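Local coordinates for protein leucine aminopeptidase (Fimbriiglobus ruber, PDB 7D1B) that probably acts as a zinc-dependent glutaminyl cyclase of the M28 peptidase family, cyclising N-terminal glutamine of peptides to pyroglutamate, at residues Ser248-Pro253 with Asn273-Asp278; Ala257-Val262 with Pro296-Ile301. All coordinates share one frame; numbering follows the deposited sequence.

Contact 1: Ser248-Pro253 with Asn273-Asp278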
ATOM      1  N   SER A 248     -13.038   4.233   4.740  1.00 12.51           N
ATOM      2  CA  SER A 248     -13.227   3.334   3.603  1.00 12.76           C
ATOM      3  C   SER A 248     -14.703   3.072   3.359  1.00 11.97           C
ATOM      4  O   SER A 248     -15.176   3.123   2.218  1.00 12.41           O
ATOM      5  CB  SER A 248     -12.545   2.006   3.909  1.00 12.79           C
ATOM      6  OG  SER A 248     -11.145   2.174   4.070  1.00 12.68           O
ATOM      7  N   LEU A 249     -15.449   2.782   4.431  1.00 12.54           N
ATOM      8  CA  LEU A 249     -16.882   2.544   4.291  1.00 13.35           C
ATOM      9  C   LEU A 249     -17.594   3.765   3.726  1.00 13.76           C
ATOM     10  O   LEU A 249     -18.453   3.644   2.844  1.00 14.04           O
ATOM     11  CB  LEU A 249     -17.499   2.181   5.641  1.00 13.88           C
ATOM     12  CG  LEU A 249     -17.210   0.775   6.135  1.00 13.41           C
ATOM     13  CD1 LEU A 249     -17.560   0.660   7.606  1.00 15.57           C
ATOM     14  CD2 LEU A 249     -17.931  -0.271   5.296  1.00 15.04           C
ATOM     15  N   ARG A 250     -17.263   4.954   4.229  1.00 14.71           N
ATOM     16  CA  ARG A 250     -17.975   6.148   3.788  1.00 15.21           C
ATOM     17  C   ARG A 250     -17.565   6.549   2.381  1.00 15.16           C
ATOM     18  O   ARG A 250     -18.395   7.021   1.597  1.00 17.58           O
ATOM     19  CB  ARG A 250     -17.749   7.285   4.781  1.00 17.41           C
ATOM     20  CG  ARG A 250     -18.455   7.020   6.112  1.00 20.73           C
ATOM     21  CD  ARG A 250     -18.374   8.206   7.063  1.00 23.51           C
ATOM     22  NE  ARG A 250     -16.995   8.531   7.435  1.00 24.06           N
ATOM     23  CZ  ARG A 250     -16.347   8.000   8.473  1.00 25.61           C
ATOM     24  NH1 ARG A 250     -16.949   7.117   9.269  1.00 26.42           N
ATOM     25  NH2 ARG A 250     -15.095   8.360   8.719  1.00 27.37           N
ATOM     26  N   GLY A 251     -16.289   6.376   2.041  1.00 14.02           N
ATOM     27  CA  GLY A 251     -15.807   6.855   0.762  1.00 14.65           C
ATOM     28  C   GLY A 251     -16.027   5.896  -0.381  1.00 13.74           C
ATOM     29  O   GLY A 251     -16.082   6.335  -1.533  1.00 15.32           O
ATOM     30  N   ALA A 252     -16.164   4.601  -0.097  1.00 13.13           N
ATOM     31  CA  ALA A 252     -16.113   3.619  -1.175  1.00 13.17           C
ATOM     32  C   ALA A 252     -16.998   2.411  -0.884  1.00 12.54           C
ATOM     33  O   ALA A 252     -16.524   1.267  -0.914  1.00 12.40           O
ATOM     34  CB  ALA A 252     -14.662   3.191  -1.385  1.00 13.91           C
ATOM     35  N   PRO A 253     -18.305   2.609  -0.644  1.00 13.19           N
ATOM     36  CA  PRO A 253     -19.155   1.462  -0.280  1.00 13.74           C
ATOM     37  C   PRO A 253     -19.169   0.351  -1.307  1.00 12.52           C
ATOM     38  O   PRO A 253     -19.130  -0.827  -0.923  1.00 13.19           O
ATOM     39  CB  PRO A 253     -20.540   2.092  -0.086  1.00 15.14           C
ATOM     40  CG  PRO A 253     -20.472   3.432  -0.794  1.00 16.82           C
ATOM     41  CD  PRO A 253     -19.045   3.880  -0.693  1.00 14.91           C
ATOM     42  N   ASN A 273     -16.513  -9.227   7.803  1.00 11.54           N
ATOM     43  CA  ASN A 273     -17.619  -8.263   7.762  1.00 11.83           C
ATOM     44  C   ASN A 273     -17.885  -7.756   9.173  1.00 11.52           C
ATOM     45  O   ASN A 273     -18.879  -8.085   9.808  1.00 12.56           O
ATOM     46  CB  ASN A 273     -18.849  -8.888   7.113  1.00 12.82           C
ATOM     47  CG  ASN A 273     -18.734  -8.878   5.603  1.00 12.87           C
ATOM     48  OD1 ASN A 273     -17.965  -9.641   5.020  1.00 16.67           O
ATOM     49  ND2 ASN A 273     -19.437  -7.968   4.962  1.00 12.98           N
ATOM     50  N   GLU A 274     -16.957  -6.926   9.657  1.00 11.87           N
ATOM     51  CA  GLU A 274     -17.028  -6.341  10.992  1.00 12.41           C
ATOM     52  C   GLU A 274     -16.487  -4.927  10.912  1.00 12.13           C
ATOM     53  O   GLU A 274     -15.648  -4.613  10.062  1.00 13.37           O
ATOM     54  CB  GLU A 274     -16.158  -7.095  12.009  1.00 13.69           C
ATOM     55  CG  GLU A 274     -16.484  -8.565  12.163  1.00 15.08           C
ATOM     56  CD  GLU A 274     -15.549  -9.291  13.135  1.00 16.11           C
ATOM     57  OE1 GLU A 274     -14.843  -8.635  13.936  1.00 17.35           O
ATOM     58  OE2 GLU A 274     -15.531 -10.540  13.103  1.00 17.78           O
ATOM     59  N   ARG A 275     -16.939  -4.091  11.842  1.00 13.21           N
ATOM     60  CA  ARG A 275     -16.584  -2.675  11.854  1.00 13.49           C
ATOM     61  C   ARG A 275     -15.427  -2.413  12.810  1.00 13.76           C
ATOM     62  O   ARG A 275     -15.530  -2.688  14.003  1.00 15.78           O
ATOM     63  CB  ARG A 275     -17.802  -1.893  12.351  1.00 16.17           C
ATOM     64  CG  ARG A 275     -17.601  -0.433  12.432  1.00 18.07           C
ATOM     65  CD  ARG A 275     -17.653   0.157  11.059  1.00 19.70           C
ATOM     66  NE  ARG A 275     -17.627   1.600  11.182  1.00 21.69           N
ATOM     67  CZ  ARG A 275     -16.522   2.303  11.379  1.00 21.68           C
ATOM     68  NH1 ARG A 275     -15.345   1.676  11.429  1.00 22.63           N
ATOM     69  NH2 ARG A 275     -16.596   3.630  11.544  1.00 23.46           N
ATOM     70  N   GLY A 276     -14.361  -1.811  12.304  1.00 13.96           N
ATOM     71  CA  GLY A 276     -13.368  -1.205  13.175  1.00 15.85           C
ATOM     72  C   GLY A 276     -12.389  -2.175  13.819  1.00 14.24           C
ATOM     73  O   GLY A 276     -12.386  -3.382  13.577  1.00 14.36           O
ATOM     74  N   PHE A 277     -11.555  -1.592  14.692  1.00 14.77           N
ATOM     75  CA  PHE A 277     -10.439  -2.252  15.366  1.00 14.88           C
ATOM     76  C   PHE A 277     -10.436  -1.821  16.821  1.00 16.07           C
ATOM     77  O   PHE A 277     -11.031  -0.803  17.184  1.00 17.60           O
ATOM     78  CB  PHE A 277      -9.110  -1.852  14.712  1.00 15.31           C
ATOM     79  CG  PHE A 277      -9.112  -2.100  13.230  1.00 13.63           C
ATOM     80  CD1 PHE A 277      -8.906  -3.384  12.733  1.00 14.18           C
ATOM     81  CD2 PHE A 277      -9.419  -1.085  12.332  1.00 14.31           C
ATOM     82  CE1 PHE A 277      -8.983  -3.642  11.386  1.00 13.61           C
ATOM     83  CE2 PHE A 277      -9.469  -1.343  10.973  1.00 14.01           C
ATOM     84  CZ  PHE A 277      -9.260  -2.628  10.506  1.00 13.94           C
ATOM     85  N   ASP A 278      -9.753  -2.596  17.666  1.00 15.65           N
ATOM     86  CA  ASP A 278      -9.587  -2.152  19.050  1.00 17.85           C
ATOM     87  C   ASP A 278      -8.847  -0.823  19.111  1.00 18.44           C
ATOM     88  O   ASP A 278      -9.167   0.038  19.941  1.00 20.35           O
ATOM     89  CB  ASP A 278      -8.826  -3.197  19.861  1.00 20.59           C
ATOM     90  CG  ASP A 278      -9.640  -4.443  20.125  1.00 25.34           C
ATOM     91  OD1 ASP A 278     -10.880  -4.395  19.984  1.00 27.57           O
ATOM     92  OD2 ASP A 278      -9.029  -5.466  20.502  1.00 30.32           O
TER

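Contact 2: Ala257-Val262 with Pro296-Ile301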
ATOM      1  N   ALA A 257     -17.801  -3.545  -0.948  1.00 11.36           N
ATOM      2  CA  ALA A 257     -18.644  -4.700  -1.259  1.00 11.74           C
ATOM      3  C   ALA A 257     -17.967  -5.632  -2.259  1.00 11.51           C
ATOM      4  O   ALA A 257     -17.977  -6.855  -2.080  1.00 12.12           O
ATOM      5  CB  ALA A 257     -20.003  -4.240  -1.791  1.00 12.77           C
ATOM      6  N   GLU A 258     -17.397  -5.086  -3.338  1.00 12.01           N
ATOM      7  CA  GLU A 258     -16.738  -5.932  -4.338  1.00 11.97           C
ATOM      8  C   GLU A 258     -15.560  -6.679  -3.745  1.00 11.79           C
ATOM      9  O   GLU A 258     -15.385  -7.874  -4.001  1.00 12.06           O
ATOM     10  CB  GLU A 258     -16.266  -5.100  -5.528  1.00 13.75           C
ATOM     11  CG  GLU A 258     -17.401  -4.673  -6.425  1.00 15.20           C
ATOM     12  CD  GLU A 258     -16.956  -3.952  -7.677  1.00 16.50           C
ATOM     13  OE1 GLU A 258     -15.756  -3.618  -7.800  1.00 16.31           O
ATOM     14  OE2 GLU A 258     -17.820  -3.728  -8.561  1.00 19.51           O
ATOM     15  N   LEU A 259     -14.719  -5.983  -2.968  1.00 11.76           N
ATOM     16  CA  LEU A 259     -13.518  -6.619  -2.443  1.00 12.36           C
ATOM     17  C   LEU A 259     -13.870  -7.738  -1.478  1.00 11.19           C
ATOM     18  O   LEU A 259     -13.292  -8.830  -1.536  1.00 11.92           O
ATOM     19  CB  LEU A 259     -12.668  -5.585  -1.739  1.00 14.18           C
ATOM     20  CG  LEU A 259     -11.802  -4.644  -2.512  0.56 13.83           C
ATOM     21  CD1 LEU A 259     -11.226  -3.683  -1.494  0.56 14.79           C
ATOM     22  CD2 LEU A 259     -10.674  -5.393  -3.234  0.56 14.59           C
ATOM     23  N   TRP A 260     -14.796  -7.469  -0.565  1.00 11.11           N
ATOM     24  CA  TRP A 260     -15.175  -8.497   0.395  1.00 11.20           C
ATOM     25  C   TRP A 260     -15.963  -9.623  -0.276  1.00 10.93           C
ATOM     26  O   TRP A 260     -15.850 -10.785   0.136  1.00 11.87           O
ATOM     27  CB  TRP A 260     -15.929  -7.883   1.586  1.00 11.54           C
ATOM     28  CG  TRP A 260     -15.046  -7.458   2.746  1.00 11.72           C
ATOM     29  CD1 TRP A 260     -15.038  -8.026   3.991  1.00 12.10           C
ATOM     30  CD2 TRP A 260     -14.069  -6.391   2.788  1.00 11.25           C
ATOM     31  NE1 TRP A 260     -14.119  -7.393   4.798  1.00 12.58           N
ATOM     32  CE2 TRP A 260     -13.516  -6.388   4.090  1.00 12.11           C
ATOM     33  CE3 TRP A 260     -13.629  -5.428   1.869  1.00 11.86           C
ATOM     34  CZ2 TRP A 260     -12.536  -5.470   4.490  1.00 12.91           C
ATOM     35  CZ3 TRP A 260     -12.645  -4.528   2.267  1.00 13.10           C
ATOM     36  CH2 TRP A 260     -12.108  -4.553   3.569  1.00 13.34           C
ATOM     37  N   ARG A 261     -16.718  -9.326  -1.345  1.00 11.51           N
ATOM     38  CA  ARG A 261     -17.367 -10.381  -2.117  1.00 11.44           C
ATOM     39  C   ARG A 261     -16.320 -11.286  -2.757  1.00 11.08           C
ATOM     40  O   ARG A 261     -16.404 -12.524  -2.674  1.00 11.26           O
ATOM     41  CB  ARG A 261     -18.287  -9.744  -3.171  1.00 12.30           C
ATOM     42  CG  ARG A 261     -19.134 -10.745  -3.942  1.00 12.60           C
ATOM     43  CD  ARG A 261     -20.005 -10.069  -4.992  1.00 13.57           C
ATOM     44  NE  ARG A 261     -20.909  -9.109  -4.346  1.00 12.78           N
ATOM     45  CZ  ARG A 261     -20.957  -7.793  -4.586  1.00 13.41           C
ATOM     46  NH1 ARG A 261     -20.215  -7.244  -5.537  1.00 16.56           N
ATOM     47  NH2 ARG A 261     -21.771  -7.030  -3.861  1.00 13.87           N
ATOM     48  N   VAL A 262     -15.320 -10.689  -3.409  1.00 11.35           N
ATOM     49  CA  VAL A 262     -14.239 -11.494  -3.983  1.00 11.37           C
ATOM     50  C   VAL A 262     -13.545 -12.320  -2.904  1.00 11.06           C
ATOM     51  O   VAL A 262     -13.247 -13.499  -3.110  1.00 11.96           O
ATOM     52  CB  VAL A 262     -13.253 -10.606  -4.763  1.00 11.71           C
ATOM     53  CG1 VAL A 262     -12.005 -11.378  -5.148  1.00 13.04           C
ATOM     54  CG2 VAL A 262     -13.919 -10.038  -6.007  1.00 12.71           C
ATOM     55  N   PRO A 296     -12.746   6.630  -5.074  1.00 13.09           N
ATOM     56  CA  PRO A 296     -13.141   5.732  -3.978  1.00 13.04           C
ATOM     57  C   PRO A 296     -11.946   4.884  -3.575  1.00 11.76           C
ATOM     58  O   PRO A 296     -11.311   4.251  -4.422  1.00 12.09           O
ATOM     59  CB  PRO A 296     -14.256   4.890  -4.600  1.00 14.48           C
ATOM     60  CG  PRO A 296     -14.786   5.711  -5.763  1.00 17.06           C
ATOM     61  CD  PRO A 296     -13.579   6.454  -6.280  1.00 14.38           C
ATOM     62  N   ALA A 297     -11.611   4.896  -2.281  1.00 11.60           N
ATOM     63  CA  ALA A 297     -10.368   4.280  -1.832  1.00 11.32           C
ATOM     64  C   ALA A 297     -10.579   3.575  -0.498  1.00 11.65           C
ATOM     65  O   ALA A 297     -11.074   4.166   0.475  1.00 12.67           O
ATOM     66  CB  ALA A 297      -9.234   5.302  -1.727  1.00 12.10           C
ATOM     67  N   VAL A 298     -10.174   2.306  -0.463  1.00 11.12           N
ATOM     68  CA  VAL A 298     -10.350   1.437   0.699  1.00 11.91           C
ATOM     69  C   VAL A 298      -8.991   1.092   1.278  1.00 10.99           C
ATOM     70  O   VAL A 298      -8.066   0.736   0.540  1.00 12.78           O
ATOM     71  CB  VAL A 298     -11.098   0.152   0.290  1.00 12.60           C
ATOM     72  CG1 VAL A 298     -11.065  -0.895   1.393  1.00 14.35           C
ATOM     73  CG2 VAL A 298     -12.501   0.493  -0.146  1.00 13.67           C
ATOM     74  N   ASP A 299      -8.903   1.129   2.608  1.00 11.50           N
ATOM     75  CA  ASP A 299      -7.718   0.695   3.343  1.00 11.42           C
ATOM     76  C   ASP A 299      -7.918  -0.754   3.770  1.00 11.64           C
ATOM     77  O   ASP A 299      -8.843  -1.059   4.531  1.00 13.94           O
ATOM     78  CB  ASP A 299      -7.518   1.604   4.556  1.00 13.04           C
ATOM     79  CG  ASP A 299      -6.125   1.532   5.144  1.00 13.67           C
ATOM     80  OD1 ASP A 299      -5.271   0.745   4.677  1.00 13.50           O
ATOM     81  OD2 ASP A 299      -5.896   2.331   6.099  1.00 14.85           O
ATOM     82  N   VAL A 300      -7.082  -1.637   3.247  1.00 11.54           N
ATOM     83  CA  VAL A 300      -7.060  -3.049   3.606  1.00 11.64           C
ATOM     84  C   VAL A 300      -5.993  -3.155   4.692  1.00 11.79           C
ATOM     85  O   VAL A 300      -4.787  -3.088   4.412  1.00 12.31           O
ATOM     86  CB  VAL A 300      -6.771  -3.917   2.376  1.00 12.02           C
ATOM     87  CG1 VAL A 300      -6.506  -5.363   2.797  1.00 14.26           C
ATOM     88  CG2 VAL A 300      -7.958  -3.842   1.431  1.00 13.12           C
ATOM     89  N   ILE A 301      -6.455  -3.282   5.945  1.00 12.31           N
ATOM     90  CA  ILE A 301      -5.627  -3.041   7.119  1.00 12.30           C
ATOM     91  C   ILE A 301      -6.172  -3.855   8.281  1.00 11.65           C
ATOM     92  O   ILE A 301      -7.385  -4.019   8.432  1.00 12.07           O
ATOM     93  CB  ILE A 301      -5.611  -1.524   7.455  1.00 12.79           C
ATOM     94  CG1 ILE A 301      -4.742  -1.207   8.685  1.00 13.84           C
ATOM     95  CG2 ILE A 301      -7.036  -0.963   7.630  1.00 14.12           C
ATOM     96  CD1 ILE A 301      -4.434   0.279   8.843  1.00 15.81           C
TER

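Contact 1: Ser248-Pro253 with Asn273-Asp278
Leu249 meets Arg275 through a methyl group. Leu249 CD1 lies 3.5 Å from Arg275 CD. Leu249 CD1 is also 3.7 Å from Arg275 NE, so it touches the place where the aliphatic chain passes into the guanidinium. It approaches that flat group obliquely. The Arg275 chain leaves with CG anti to the backbone N and bends at chi2 (76°), which turns CD and the guanidinium toward the helix. Arg250 comes in beside Leu249 from the last turn of helix 246-251. A bend at chi3 (-62°) brings its guanidinium round to Arg275. The two side chains cross at about a right angle. Arg250 NH1 and Arg275 NH2 are 4.2 Å apart, with Arg275 NH2 at the edge of the Arg250 group and near its plane. The two guanidinium planes are 59° apart, so they do not stack.

Asp282, outside both segments, forms salt bridges with both arginines, OD1 to Arg275 NH2 and OD2 to Arg250 NH2. Arg275 NH1 also bonds to the carbonyl oxygens of Thr281 and Met244, which would restrict the rotation of its guanidinium. Backbone bonds from Glu274 and Gly276 to Met244 hold the short strand 274-275 against strand 242-244, and Leu249 also packs on Met244.

The contact joins the end of helix 246-251 to strand 274-275 within the M28 peptidase domain, away from the zinc site. It buries just 103 Å² at the protein surface, with no hydrogen bond between its segments. The shared carboxylate probably offsets the two positive charges and lets the two ends come this near.

Contact 2: Ala257-Val262 with Pro296-Ile301
Leu259 and Val298 have their CA atoms 9.2 Å apart, where helix segment 257-262 runs 40° from the direction of strand 297-300, with the axes 10.8 Å apart. Their side chains reach toward each other and meet tip to tip. Leu259 CD1 lies 4.0 Å from Val298 CG1. Leu259 CD1 is 4.4 Å from Val300 CG2, one step further along that face of the strand. Both distances and the tip-to-tip approach hold for one of the two conformers modelled for Leu259. Val298 holds CG1 anti to its backbone N (chi1 169°), and this methyl serves two partners. The second is Trp260: Trp260 CZ3 is 4.1 Å from Val298 CG1. The methyl sits at the edge of the indole, near the ring plane, and not over a face. All of these groups are buried.

This is helix-on-sheet packing in an alpha/beta fold. Strand 297-300 is the outermost strand on its side of the central mixed sheet and runs parallel to strand 225-232, with backbone bonds from Val298 to Ala229 and Leu231. Val298 and Val300 meet helix 253-266, while Ala297 and Asp299 touch helix 287-292.

The polar end of Trp260 is satisfied elsewhere, as NE1 bonds to the carbonyl oxygen of Val272. The Trp260 ring packs edge-to-face with Phe271. Leu259 also touches Val230 of strand 225-232, and Val329 and Trp333 of helix 320-336.

In the fold
The chain passes first through 248-253, then 257-262, 273-278 and 296-301. The two contacts therefore cross. Contact 1 closes a loop that carries helix 253-266, bringing strand 274-275 back beside helix 246-251 at the surface. Contact 2 closes a longer one from that helix to the edge strand of the central sheet. Their centres lie about 9 Å apart. A probable hydrogen bond joins them, with Ser248 OG 2.9 Å from Asp299 N. Asn273 also packs against Trp260, and Phe277 against Ile301. Together they tie two consecutive helices and a short strand to the sheet edge, away from the zinc site.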